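Local coordinates for protein Ps01740 (Pseudomonas sp. UW4, PDB 5UIF) that probably acts as a tautomerase-superfamily enzyme related to cis-3-chloroacrylic acid dehalogenase, a hydrolase that removes halide from chlorinated acrylates, at residues L2-T7 / L42-E47; I62-I67 / V99-D104; Q18-S23 / D85-V90; T25-R30 / H77-A82. One frame throughout, in Å; residues are numbered along the deposited sequence.

Contact 1: residues L2-T7 / L42-E47; sequences LYECQT and LFKELE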
loop_
_atom_site.group_PDB
_atom_site.type_symbol
_atom_site.label_atom_id
_atom_site.label_comp_id
_atom_site.label_asym_id
_atom_site.label_seq_id
_atom_site.Cartn_x
_atom_site.Cartn_y
_atom_site.Cartn_z
ATOM N N LEU A 2 7.947 5.138 6.937
ATOM C CA LEU A 2 7.488 5.479 5.596
ATOM C C LEU A 2 6.090 6.090 5.622
ATOM O O LEU A 2 5.187 5.566 6.273
ATOM C CB LEU A 2 7.500 4.241 4.697
ATOM C CG LEU A 2 6.917 4.422 3.294
ATOM C CD1 LEU A 2 7.689 5.482 2.521
ATOM C CD2 LEU A 2 6.904 3.102 2.540
ATOM N N TYR A 3 5.923 7.201 4.913
ATOM C CA TYR A 3 4.621 7.848 4.788
ATOM C C TYR A 3 4.229 7.983 3.321
ATOM O O TYR A 3 5.017 8.452 2.501
ATOM C CB TYR A 3 4.633 9.223 5.460
ATOM C CG TYR A 3 4.677 9.173 6.970
ATOM C CD1 TYR A 3 5.885 9.074 7.647
ATOM C CD2 TYR A 3 3.509 9.229 7.719
ATOM C CE1 TYR A 3 5.928 9.030 9.029
ATOM C CE2 TYR A 3 3.541 9.185 9.100
ATOM C CZ TYR A 3 4.753 9.085 9.750
ATOM O OH TYR A 3 4.789 9.042 11.125
ATOM N N GLU A 4 3.009 7.568 2.995
ATOM C CA GLU A 4 2.529 7.609 1.619
ATOM C C GLU A 4 1.265 8.453 1.494
ATOM O O GLU A 4 0.315 8.278 2.257
ATOM C CB GLU A 4 2.267 6.193 1.103
ATOM C CG GLU A 4 3.487 5.286 1.144
ATOM C CD GLU A 4 3.169 3.860 0.743
ATOM O OE1 GLU A 4 3.060 3.592 -0.473
ATOM O OE2 GLU A 4 3.032 3.004 1.641
ATOM N N CYS A 5 1.259 9.365 0.527
ATOM C CA CYS A 5 0.115 10.244 0.309
ATOM C C CYS A 5 -0.578 9.939 -1.016
ATOM O O CYS A 5 0.034 10.018 -2.081
ATOM C CB CYS A 5 0.554 11.709 0.345
ATOM S SG CYS A 5 -0.805 12.900 0.279
ATOM N N GLN A 6 -1.860 9.592 -0.941
ATOM C CA GLN A 6 -2.640 9.278 -2.132
ATOM C C GLN A 6 -3.770 10.279 -2.342
ATOM O O GLN A 6 -4.713 10.337 -1.554
ATOM C CB GLN A 6 -3.214 7.863 -2.042
ATOM C CG GLN A 6 -2.210 6.761 -2.326
ATOM C CD GLN A 6 -2.838 5.383 -2.292
ATOM O OE1 GLN A 6 -3.931 5.199 -1.755
ATOM N NE2 GLN A 6 -2.150 4.405 -2.868
ATOM N N THR A 7 -3.667 11.069 -3.406
ATOM C CA THR A 7 -4.703 12.037 -3.747
ATOM C C THR A 7 -5.093 11.917 -5.214
ATOM O O THR A 7 -4.429 11.229 -5.987
ATOM C CB THR A 7 -4.249 13.486 -3.471
ATOM O OG1 THR A 7 -3.143 13.814 -4.320
ATOM C CG2 THR A 7 -3.837 13.656 -2.016
ATOM N N LEU A 42 6.400 9.566 0.298
ATOM C CA LEU A 42 6.071 9.317 -1.102
ATOM C C LEU A 42 4.726 9.932 -1.477
ATOM O O LEU A 42 3.809 9.988 -0.659
ATOM C CB LEU A 42 6.052 7.815 -1.388
ATOM C CG LEU A 42 7.201 6.984 -0.814
ATOM C CD1 LEU A 42 7.016 5.516 -1.165
ATOM C CD2 LEU A 42 8.549 7.493 -1.307
ATOM N N PHE A 43 4.614 10.388 -2.721
ATOM C CA PHE A 43 3.369 10.966 -3.213
ATOM C C PHE A 43 2.873 10.237 -4.456
ATOM O O PHE A 43 3.586 10.127 -5.453
ATOM C CB PHE A 43 3.548 12.455 -3.514
ATOM C CG PHE A 43 3.721 13.303 -2.287
ATOM C CD1 PHE A 43 4.984 13.560 -1.779
ATOM C CD2 PHE A 43 2.622 13.843 -1.642
ATOM C CE1 PHE A 43 5.146 14.339 -0.650
ATOM C CE2 PHE A 43 2.777 14.624 -0.512
ATOM C CZ PHE A 43 4.040 14.873 -0.016
ATOM N N LYS A 44 1.643 9.740 -4.386
ATOM C CA LYS A 44 1.029 9.034 -5.501
ATOM C C LYS A 44 -0.302 9.672 -5.878
ATOM O O LYS A 44 -1.094 10.035 -5.008
ATOM C CB LYS A 44 0.829 7.557 -5.154
ATOM C CG LYS A 44 2.114 6.749 -5.157
ATOM C CD LYS A 44 1.982 5.482 -4.330
ATOM C CE LYS A 44 1.828 5.810 -2.854
ATOM N NZ LYS A 44 1.592 4.590 -2.035
ATOM N N GLU A 45 -0.542 9.811 -7.177
ATOM C CA GLU A 45 -1.780 10.412 -7.658
ATOM C C GLU A 45 -2.718 9.376 -8.268
ATOM O O GLU A 45 -2.278 8.419 -8.903
ATOM C CB GLU A 45 -1.484 11.509 -8.684
ATOM C CG GLU A 45 -0.906 12.778 -8.083
ATOM C CD GLU A 45 -0.821 13.910 -9.087
ATOM O OE1 GLU A 45 -0.857 13.631 -10.304
ATOM O OE2 GLU A 45 -0.723 15.079 -8.659
ATOM N N LEU A 46 -4.014 9.581 -8.062
ATOM C CA LEU A 46 -5.033 8.708 -8.629
ATOM C C LEU A 46 -5.670 9.360 -9.848
ATOM O O LEU A 46 -5.874 10.574 -9.877
ATOM C CB LEU A 46 -6.105 8.384 -7.585
ATOM C CG LEU A 46 -5.629 7.682 -6.312
ATOM C CD1 LEU A 46 -6.728 7.675 -5.263
ATOM C CD2 LEU A 46 -5.179 6.266 -6.625
ATOM N N GLU A 47 -5.977 8.551 -10.857
ATOM C CA GLU A 47 -6.659 9.046 -12.046
ATOM C C GLU A 47 -8.064 9.513 -11.689
ATOM O O GLU A 47 -8.728 8.901 -10.853
ATOM C CB GLU A 47 -6.716 7.965 -13.126
ATOM C CG GLU A 47 -5.358 7.567 -13.678
ATOM C CD GLU A 47 -4.686 8.695 -14.436
ATOM O OE1 GLU A 47 -5.403 9.482 -15.091
ATOM O OE2 GLU A 47 -3.443 8.797 -14.376
HETATM O O HOH W 1 -1.731 15.149 -5.935
HETATM O O HOH W 2 -0.329 13.063 -3.671
#
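The CB of C5 meets the F43 ring obliquely, 3.6 Å from F43 CD2. C5 carries its sulfur anti to its backbone N (chi1 -173°), and C5 SG stands 5.0 Å from the F43 ring centroid, 65° off the ring normal, an oblique sulfur-aromatic contact. L12 touches both residues, while L20 of helix 14-32 reaches the ring. An alanine in place of F43 would probably leave the C5 side chain and L20 facing a gap. Further along the C5 and F43 side, water 1 joins T7 OG1 to E45 OE2. Beneath them, strands 2-7 and 42-46 run parallel, bonded alternately from L42 N to Y3 O, C5 N to L42 O, K44 N to C5 O, T7 N to K44 O and L46 N to T7 O. On the other face, the L2 and L42 side chains cross at about a right angle, L2 CD1 3.7 Å from L42 CG. K44, bent at chi3, forms a salt bridge from NZ to E4 OE1, whose apparent length is doubtfully short. Q6 of the second subunit packs on both residues, so the charges of this pair are probably tuned by more than one chain.

Contact 2: residues I62-I67 / V99-D104; sequences IIRGQI and VVAVVD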
loop_
_atom_site.group_PDB
_atom_site.type_symbol
_atom_site.label_atom_id
_atom_site.label_comp_id
_atom_site.label_asym_id
_atom_site.label_seq_id
_atom_site.Cartn_x
_atom_site.Cartn_y
_atom_site.Cartn_z
ATOM N N ILE A 62 -5.738 10.138 1.230
ATOM C CA ILE A 62 -5.301 9.078 2.130
ATOM C C ILE A 62 -3.807 9.167 2.418
ATOM O O ILE A 62 -2.978 9.038 1.516
ATOM C CB ILE A 62 -5.622 7.680 1.559
ATOM C CG1 ILE A 62 -7.136 7.453 1.501
ATOM C CG2 ILE A 62 -4.970 6.599 2.405
ATOM C CD1 ILE A 62 -7.796 7.937 0.224
ATOM N N ILE A 63 -3.474 9.393 3.684
ATOM C CA ILE A 63 -2.084 9.420 4.118
ATOM C C ILE A 63 -1.820 8.287 5.099
ATOM O O ILE A 63 -2.338 8.288 6.215
ATOM C CB ILE A 63 -1.715 10.762 4.776
ATOM C CG1 ILE A 63 -1.949 11.919 3.802
ATOM C CG2 ILE A 63 -0.269 10.741 5.250
ATOM C CD1 ILE A 63 -1.670 13.282 4.395
ATOM N N ARG A 64 -1.019 7.315 4.677
ATOM C CA ARG A 64 -0.709 6.167 5.520
ATOM C C ARG A 64 0.760 6.158 5.926
ATOM O O ARG A 64 1.643 6.412 5.106
ATOM C CB ARG A 64 -1.069 4.865 4.803
ATOM C CG ARG A 64 -2.561 4.680 4.584
ATOM C CD ARG A 64 -2.862 3.362 3.896
ATOM N NE ARG A 64 -2.339 3.323 2.534
ATOM C CZ ARG A 64 -2.437 2.272 1.727
ATOM N NH1 ARG A 64 -3.039 1.168 2.146
ATOM N NH2 ARG A 64 -1.934 2.325 0.502
ATOM N N GLY A 65 1.013 5.864 7.197
ATOM C CA GLY A 65 2.365 5.848 7.720
ATOM C C GLY A 65 2.698 4.570 8.463
ATOM O O GLY A 65 1.962 4.147 9.352
ATOM N N GLN A 66 3.813 3.950 8.091
ATOM C CA GLN A 66 4.281 2.744 8.764
ATOM C C GLN A 66 5.484 3.063 9.644
ATOM O O GLN A 66 6.578 3.318 9.143
ATOM C CB GLN A 66 4.636 1.661 7.743
ATOM C CG GLN A 66 3.437 1.091 7.000
ATOM C CD GLN A 66 3.819 0.002 6.017
ATOM O OE1 GLN A 66 4.667 0.203 5.148
ATOM N NE2 GLN A 66 3.195 -1.162 6.153
ATOM N N ILE A 67 5.274 3.050 10.957
ATOM C CA ILE A 67 6.324 3.416 11.901
ATOM C C ILE A 67 6.779 2.237 12.750
ATOM O O ILE A 67 6.181 1.160 12.721
ATOM C CB ILE A 67 5.866 4.544 12.845
ATOM C CG1 ILE A 67 4.846 4.012 13.854
ATOM C CG2 ILE A 67 5.297 5.708 12.049
ATOM C CD1 ILE A 67 4.490 4.999 14.943
ATOM N N VAL A 99 -8.162 11.082 5.272
ATOM C CA VAL A 99 -7.949 9.929 6.140
ATOM C C VAL A 99 -6.465 9.706 6.409
ATOM O O VAL A 99 -5.667 9.592 5.478
ATOM C CB VAL A 99 -8.550 8.645 5.533
ATOM C CG1 VAL A 99 -8.216 7.439 6.399
ATOM C CG2 VAL A 99 -10.056 8.788 5.368
ATOM N N VAL A 100 -6.099 9.649 7.685
ATOM C CA VAL A 100 -4.714 9.416 8.078
ATOM C C VAL A 100 -4.607 8.173 8.957
ATOM O O VAL A 100 -5.380 8.003 9.900
ATOM C CB VAL A 100 -4.125 10.628 8.830
ATOM C CG1 VAL A 100 -2.664 10.381 9.181
ATOM C CG2 VAL A 100 -4.267 11.891 7.996
ATOM N N ALA A 101 -3.648 7.308 8.643
ATOM C CA ALA A 101 -3.442 6.081 9.406
ATOM C C ALA A 101 -1.965 5.855 9.719
ATOM O O ALA A 101 -1.115 5.911 8.831
ATOM C CB ALA A 101 -4.010 4.889 8.652
ATOM N N VAL A 102 -1.669 5.604 10.991
ATOM C CA VAL A 102 -0.305 5.325 11.425
ATOM C C VAL A 102 -0.234 3.953 12.090
ATOM O O VAL A 102 -0.631 3.792 13.245
ATOM C CB VAL A 102 0.213 6.398 12.402
ATOM C CG1 VAL A 102 1.629 6.072 12.852
ATOM C CG2 VAL A 102 0.164 7.774 11.755
ATOM N N VAL A 103 0.271 2.966 11.357
ATOM C CA VAL A 103 0.312 1.595 11.853
ATOM C C VAL A 103 1.685 1.212 12.402
ATOM O O VAL A 103 2.712 1.739 11.971
ATOM C CB VAL A 103 -0.085 0.590 10.754
ATOM C CG1 VAL A 103 -1.532 0.808 10.336
ATOM C CG2 VAL A 103 0.844 0.715 9.558
ATOM N N ASP A 104 1.691 0.290 13.359
ATOM C CA ASP A 104 2.929 -0.194 13.957
ATOM C C ASP A 104 3.549 -1.311 13.131
ATOM O O ASP A 104 2.867 -2.250 12.724
ATOM C CB ASP A 104 2.685 -0.684 15.386
ATOM C CG ASP A 104 2.619 0.448 16.388
ATOM O OD1 ASP A 104 3.142 1.542 16.088
ATOM O OD2 ASP A 104 2.048 0.244 17.481
#
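I67 and V102 cross obliquely, with two branches of the isoleucine converging on a single methyl: V102 CG1 is 3.7 Å from I67 CD1 and 3.8 Å from I67 CG2. A chi1 of 72° sets I67 CG1 between its own backbone N and carbonyl carbon, and the same CG1 lies 3.7 Å from D104 OD1. The carboxylate of D104 passes the isoleucine aslant and has its polar partner in R76, which also bonds to V102 O. An alanine at I67 would remove both branches that meet V102 CG1 and would probably open a gap between V102, Y3 and H28, the last two of which the isoleucine also touches.

On the opposite face, Q66 and V103 lie side by side and point the same way, Q66 CG 3.7 Å from V103 CG2. R64 runs out past A101 on this face, its CG 4.3 Å from A101 CB, and its guanidinium makes a salt bridge with E4 of the third subunit. Between I63 and I67, G65 presents no side chain, and the Y3 ring packs on its CA.

Five backbone bonds hold the pair in register, from I63 N to V99 O at one end to I67 N and V103 O, 3.1 Å apart, at the other. Strands 61-68 and 98-105 are parallel neighbours joined through helix 73-91. They form one of the two beta-alpha-beta units of the chain, the doubled pattern familiar from the tautomerase superfamily.

Contact 3: residues Q18-S23 / D85-V90; sequences QSLAES and DVYMAV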
loop_
_atom_site.group_PDB
_atom_site.type_symbol
_atom_site.label_atom_id
_atom_site.label_comp_id
_atom_site.label_asym_id
_atom_site.label_seq_id
_atom_site.Cartn_x
_atom_site.Cartn_y
_atom_site.Cartn_z
ATOM N N GLN A 18 6.464 19.535 -1.247
ATOM C CA GLN A 18 7.666 19.907 -0.510
ATOM C C GLN A 18 7.317 20.287 0.924
ATOM O O GLN A 18 7.983 19.864 1.869
ATOM C CB GLN A 18 8.385 21.067 -1.202
ATOM C CG GLN A 18 9.654 21.520 -0.499
ATOM C CD GLN A 18 10.759 20.482 -0.559
ATOM O OE1 GLN A 18 10.882 19.746 -1.538
ATOM N NE2 GLN A 18 11.567 20.417 0.492
ATOM N N SER A 19 6.264 21.082 1.076
ATOM C CA SER A 19 5.814 21.530 2.390
ATOM C C SER A 19 5.345 20.361 3.249
ATOM O O SER A 19 5.721 20.249 4.415
ATOM C CB SER A 19 4.690 22.557 2.248
ATOM O OG SER A 19 5.127 23.699 1.532
ATOM N N LEU A 20 4.525 19.494 2.665
ATOM C CA LEU A 20 3.976 18.351 3.386
ATOM C C LEU A 20 5.061 17.357 3.788
ATOM O O LEU A 20 5.007 16.778 4.871
ATOM C CB LEU A 20 2.908 17.651 2.541
ATOM C CG LEU A 20 1.597 18.419 2.355
ATOM C CD1 LEU A 20 0.708 17.735 1.329
ATOM C CD2 LEU A 20 0.871 18.570 3.683
ATOM N N ALA A 21 6.047 17.166 2.915
ATOM C CA ALA A 21 7.150 16.254 3.198
ATOM C C ALA A 21 7.995 16.762 4.363
ATOM O O ALA A 21 8.390 15.990 5.237
ATOM C CB ALA A 21 8.012 16.064 1.963
ATOM N N GLU A 22 8.269 18.063 4.366
ATOM C CA GLU A 22 9.025 18.684 5.447
ATOM C C GLU A 22 8.235 18.664 6.750
ATOM O O GLU A 22 8.795 18.448 7.825
ATOM C CB GLU A 22 9.400 20.124 5.087
ATOM C CG GLU A 22 10.444 20.250 3.990
ATOM C CD GLU A 22 10.751 21.696 3.646
ATOM O OE1 GLU A 22 9.852 22.549 3.802
ATOM O OE2 GLU A 22 11.892 21.980 3.223
ATOM N N SER A 23 6.929 18.889 6.644
ATOM C CA SER A 23 6.056 18.929 7.810
ATOM C C SER A 23 5.934 17.557 8.464
ATOM O O SER A 23 6.116 17.423 9.673
ATOM C CB SER A 23 4.671 19.454 7.425
ATOM O OG SER A 23 3.802 19.460 8.544
ATOM N N ASP A 85 -4.175 18.023 10.623
ATOM C CA ASP A 85 -4.308 19.474 10.719
ATOM C C ASP A 85 -3.492 20.182 9.644
ATOM O O ASP A 85 -3.947 21.157 9.044
ATOM C CB ASP A 85 -3.875 19.965 12.102
ATOM C CG ASP A 85 -4.922 19.707 13.168
ATOM O OD1 ASP A 85 -6.120 19.627 12.822
ATOM O OD2 ASP A 85 -4.547 19.588 14.354
ATOM N N VAL A 86 -2.283 19.682 9.408
ATOM C CA VAL A 86 -1.381 20.271 8.427
ATOM C C VAL A 86 -1.920 20.133 7.005
ATOM O O VAL A 86 -1.927 21.101 6.244
ATOM C CB VAL A 86 0.025 19.637 8.512
ATOM C CG1 VAL A 86 0.798 19.851 7.217
ATOM C CG2 VAL A 86 0.791 20.202 9.701
ATOM N N TYR A 87 -2.380 18.936 6.653
ATOM C CA TYR A 87 -2.871 18.686 5.302
ATOM C C TYR A 87 -4.084 19.550 4.968
ATOM O O TYR A 87 -4.209 20.050 3.850
ATOM C CB TYR A 87 -3.226 17.208 5.109
ATOM C CG TYR A 87 -3.676 16.896 3.699
ATOM C CD1 TYR A 87 -2.753 16.613 2.702
ATOM C CD2 TYR A 87 -5.024 16.902 3.361
ATOM C CE1 TYR A 87 -3.158 16.336 1.410
ATOM C CE2 TYR A 87 -5.439 16.630 2.073
ATOM C CZ TYR A 87 -4.502 16.346 1.101
ATOM O OH TYR A 87 -4.913 16.072 -0.183
ATOM N N MET A 88 -4.980 19.716 5.936
ATOM C CA MET A 88 -6.171 20.531 5.734
ATOM C C MET A 88 -5.810 22.004 5.582
ATOM O O MET A 88 -6.512 22.760 4.914
ATOM C CB MET A 88 -7.153 20.351 6.893
ATOM C CG MET A 88 -7.821 18.989 6.940
ATOM S SD MET A 88 -8.988 18.854 8.307
ATOM C CE MET A 88 -10.094 20.217 7.941
ATOM N N ALA A 89 -4.709 22.407 6.208
ATOM C CA ALA A 89 -4.260 23.792 6.146
ATOM C C ALA A 89 -3.527 24.078 4.840
ATOM O O ALA A 89 -3.622 25.175 4.290
ATOM C CB ALA A 89 -3.369 24.110 7.331
ATOM N N VAL A 90 -2.794 23.084 4.352
ATOM C CA VAL A 90 -2.029 23.222 3.119
ATOM C C VAL A 90 -2.939 23.151 1.895
ATOM O O VAL A 90 -2.759 23.893 0.927
ATOM C CB VAL A 90 -0.936 22.132 3.020
ATOM C CG1 VAL A 90 -0.333 22.084 1.621
ATOM C CG2 VAL A 90 0.143 22.365 4.068
#
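In the antiparallel pair of helices that backs the sheet, L20 of one partner reaches across to V86, Y87 and V90 of the other. Its CG is anti to the carbonyl carbon (chi1 -70°), and its two methyls divide the work. L20 CD2 comes 3.8 Å from V86 CG1 and 3.9 Å from V90 CG2, so that it meets residues one turn apart. L20 CD1 turns instead to the Y87 ring, approaching Y87 CD1 obliquely at 3.9 Å. L20 and V86 slide past each other in opposite directions, whereas L20 crosses V90 and Y87 aslant.

The helical segments 18-23 and 85-90 run at 163° to each other, with axes 10.6 Å apart at their closest. Each helix is the connection of one beta-alpha-beta unit, and the two pack on the same face of the sheet, as in other members of the tautomerase superfamily. Y87 extends toward that sheet, touching A61 and I63, while L20 also meets L12.

No hydrogen bond passes between the segments. S23 OG, anti to its backbone N, sits 3.3 Å from both V86 CG1 and V86 CG2, a polar atom laid against a branched apolar side chain. Away from the interface, Q18 NE2 donates to E22 OE2 over 3.2 Å, arriving from above the carboxylate plane, on a side of the helix where F52 of the second subunit packs against Q18 and A21.

Contact 4: residues T25-R30 / H77-A82; sequences TSIHTR and HAILRA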
loop_
_atom_site.group_PDB
_atom_site.type_symbol
_atom_site.label_atom_id
_atom_site.label_comp_id
_atom_site.label_asym_id
_atom_site.label_seq_id
_atom_site.Cartn_x
_atom_site.Cartn_y
_atom_site.Cartn_z
ATOM N N THR A 25 7.905 14.983 8.168
ATOM C CA THR A 25 9.212 14.603 8.694
ATOM C C THR A 25 9.451 15.214 10.070
ATOM O O THR A 25 9.871 14.526 10.999
ATOM C CB THR A 25 10.347 15.033 7.746
ATOM O OG1 THR A 25 10.087 14.536 6.427
ATOM C CG2 THR A 25 11.686 14.496 8.234
ATOM N N SER A 26 9.173 16.509 10.196
ATOM C CA SER A 26 9.347 17.218 11.459
ATOM C C SER A 26 8.461 16.647 12.563
ATOM O O SER A 26 8.891 16.506 13.708
ATOM C CB SER A 26 9.051 18.707 11.276
ATOM O OG SER A 26 9.154 19.401 12.507
ATOM N N ILE A 27 7.222 16.322 12.208
ATOM C CA ILE A 27 6.263 15.772 13.159
ATOM C C ILE A 27 6.704 14.399 13.660
ATOM O O ILE A 27 6.595 14.098 14.850
ATOM C CB ILE A 27 4.857 15.668 12.531
ATOM C CG1 ILE A 27 4.317 17.063 12.215
ATOM C CG2 ILE A 27 3.901 14.937 13.460
ATOM C CD1 ILE A 27 3.127 17.061 11.282
ATOM N N HIS A 28 7.219 13.574 12.753
ATOM C CA HIS A 28 7.653 12.227 13.110
ATOM C C HIS A 28 8.920 12.228 13.962
ATOM O O HIS A 28 8.994 11.529 14.973
ATOM C CB HIS A 28 7.883 11.385 11.854
ATOM C CG HIS A 28 8.322 9.983 12.145
ATOM N ND1 HIS A 28 7.431 8.954 12.354
ATOM C CD2 HIS A 28 9.558 9.444 12.275
ATOM C CE1 HIS A 28 8.098 7.839 12.595
ATOM N NE2 HIS A 28 9.389 8.109 12.554
ATOM N N THR A 29 9.916 13.005 13.545
ATOM C CA THR A 29 11.198 13.061 14.243
ATOM C C THR A 29 11.054 13.589 15.668
ATOM O O THR A 29 11.868 13.284 16.538
ATOM C CB THR A 29 12.214 13.944 13.491
ATOM O OG1 THR A 29 11.668 15.258 13.312
ATOM C CG2 THR A 29 12.546 13.345 12.133
ATOM N N ARG A 30 10.013 14.382 15.897
ATOM C CA ARG A 30 9.771 14.973 17.208
ATOM C C ARG A 30 9.081 13.999 18.157
ATOM O O ARG A 30 9.523 13.798 19.288
ATOM C CB ARG A 30 8.930 16.241 17.066
ATOM C CG ARG A 30 8.459 16.822 18.387
ATOM C CD ARG A 30 7.389 17.873 18.163
ATOM N NE ARG A 30 6.143 17.283 17.685
ATOM C CZ ARG A 30 5.374 17.820 16.743
ATOM N NH1 ARG A 30 5.723 18.964 16.171
ATOM N NH2 ARG A 30 4.256 17.212 16.371
ATOM N N HIS A 77 -1.292 9.132 18.339
ATOM C CA HIS A 77 -2.382 10.095 18.208
ATOM C C HIS A 77 -1.861 11.490 17.886
ATOM O O HIS A 77 -2.461 12.218 17.092
ATOM C CB HIS A 77 -3.214 10.133 19.491
ATOM C CG HIS A 77 -4.266 11.197 19.498
ATOM N ND1 HIS A 77 -5.480 11.050 18.862
ATOM C CD2 HIS A 77 -4.284 12.429 20.061
ATOM C CE1 HIS A 77 -6.201 12.143 19.034
ATOM N NE2 HIS A 77 -5.498 12.996 19.758
ATOM N N ALA A 78 -0.743 11.855 18.506
ATOM C CA ALA A 78 -0.119 13.151 18.268
ATOM C C ALA A 78 0.343 13.267 16.820
ATOM O O ALA A 78 0.256 14.335 16.214
ATOM C CB ALA A 78 1.049 13.361 19.218
ATOM N N ILE A 79 0.832 12.160 16.271
ATOM C CA ILE A 79 1.255 12.120 14.878
ATOM C C ILE A 79 0.044 12.214 13.954
ATOM O O ILE A 79 0.056 12.965 12.979
ATOM C CB ILE A 79 2.045 10.836 14.561
ATOM C CG1 ILE A 79 3.290 10.748 15.445
ATOM C CG2 ILE A 79 2.438 10.799 13.093
ATOM C CD1 ILE A 79 4.099 9.488 15.239
ATOM N N LEU A 80 -0.998 11.451 14.275
ATOM C CA LEU A 80 -2.239 11.459 13.503
ATOM C C LEU A 80 -2.844 12.855 13.412
ATOM O O LEU A 80 -3.182 13.327 12.324
ATOM C CB LEU A 80 -3.259 10.500 14.122
ATOM C CG LEU A 80 -3.081 9.003 13.868
ATOM C CD1 LEU A 80 -4.012 8.202 14.760
ATOM C CD2 LEU A 80 -3.345 8.685 12.408
ATOM N N ARG A 81 -2.976 13.506 14.564
ATOM C CA ARG A 81 -3.592 14.826 14.654
ATOM C C ARG A 81 -2.832 15.887 13.871
ATOM O O ARG A 81 -3.423 16.652 13.107
ATOM C CB ARG A 81 -3.703 15.254 16.118
ATOM C CG ARG A 81 -5.124 15.289 16.642
ATOM C CD ARG A 81 -5.918 16.390 15.961
ATOM N NE ARG A 81 -7.354 16.209 16.136
ATOM C CZ ARG A 81 -8.177 15.808 15.175
ATOM N NH1 ARG A 81 -7.706 15.555 13.961
ATOM N NH2 ARG A 81 -9.471 15.664 15.424
ATOM N N ALA A 82 -1.520 15.927 14.071
ATOM C CA ALA A 82 -0.673 16.945 13.460
ATOM C C ALA A 82 -0.684 16.859 11.937
ATOM O O ALA A 82 -0.812 17.873 11.254
ATOM C CB ALA A 82 0.749 16.828 13.987
#
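I27 closes around the single methyl of A82: A82 CB lies 3.6 Å from I27 CD1 and 3.7 Å from I27 CG2. The two residues belong to the antiparallel helix pair of this two-unit beta-alpha-beta fold, in which segments 25-30 and 77-82 run at 167° with axes 9.8 Å apart. The small side chain of A82 lets the isoleucine lie close to the opposing backbone, and I27 CD1 comes near A82 C as well. I27 CG2, anti to its backbone N, also faces I79, at 4.1 Å from I79 CA.

I79 adds a second, looser layer. Its CD1 approaches the H28 ring obliquely, 4.4 Å from H28 ND1, with E31 and T32 of helix 14-32 beside it and V102 of the sheet below. On the other flank, R30 NH2 stands 4.3 Å from A82 CB, which lies near the guanidinium plane at its edge. One face of that guanidinium rests over I27 CA, displaced toward the rim, so that the arginine folds back along its own helix.

Farther out, the H28 ring packs on P1, the amino-terminal residue, and on V39, and it is positioned by a hydrogen bond between its ND1 and Y3 OH.

Contacts 1 and 2 are strand pairs of one mixed four-stranded sheet, ordered 40-46, 2-8, 61-68, 98-105. Their centres lie about 12 Å apart, and the central strands join them through backbone bonds between Q6 and I62 and between E4 and R64. Contacts 3 and 4, with centres about 11 Å apart, are successive stations on one pair of helices, 14-32 and 73-91. Along the chain contact 1 closes before contact 2 opens, contact 4 is nested within contact 3, and each helix contact interleaves with both strand contacts. Each strand pair therefore closes one beta-alpha-beta unit, while the helix contacts, together with the central strands, bind the two units into a single subunit of the trimer.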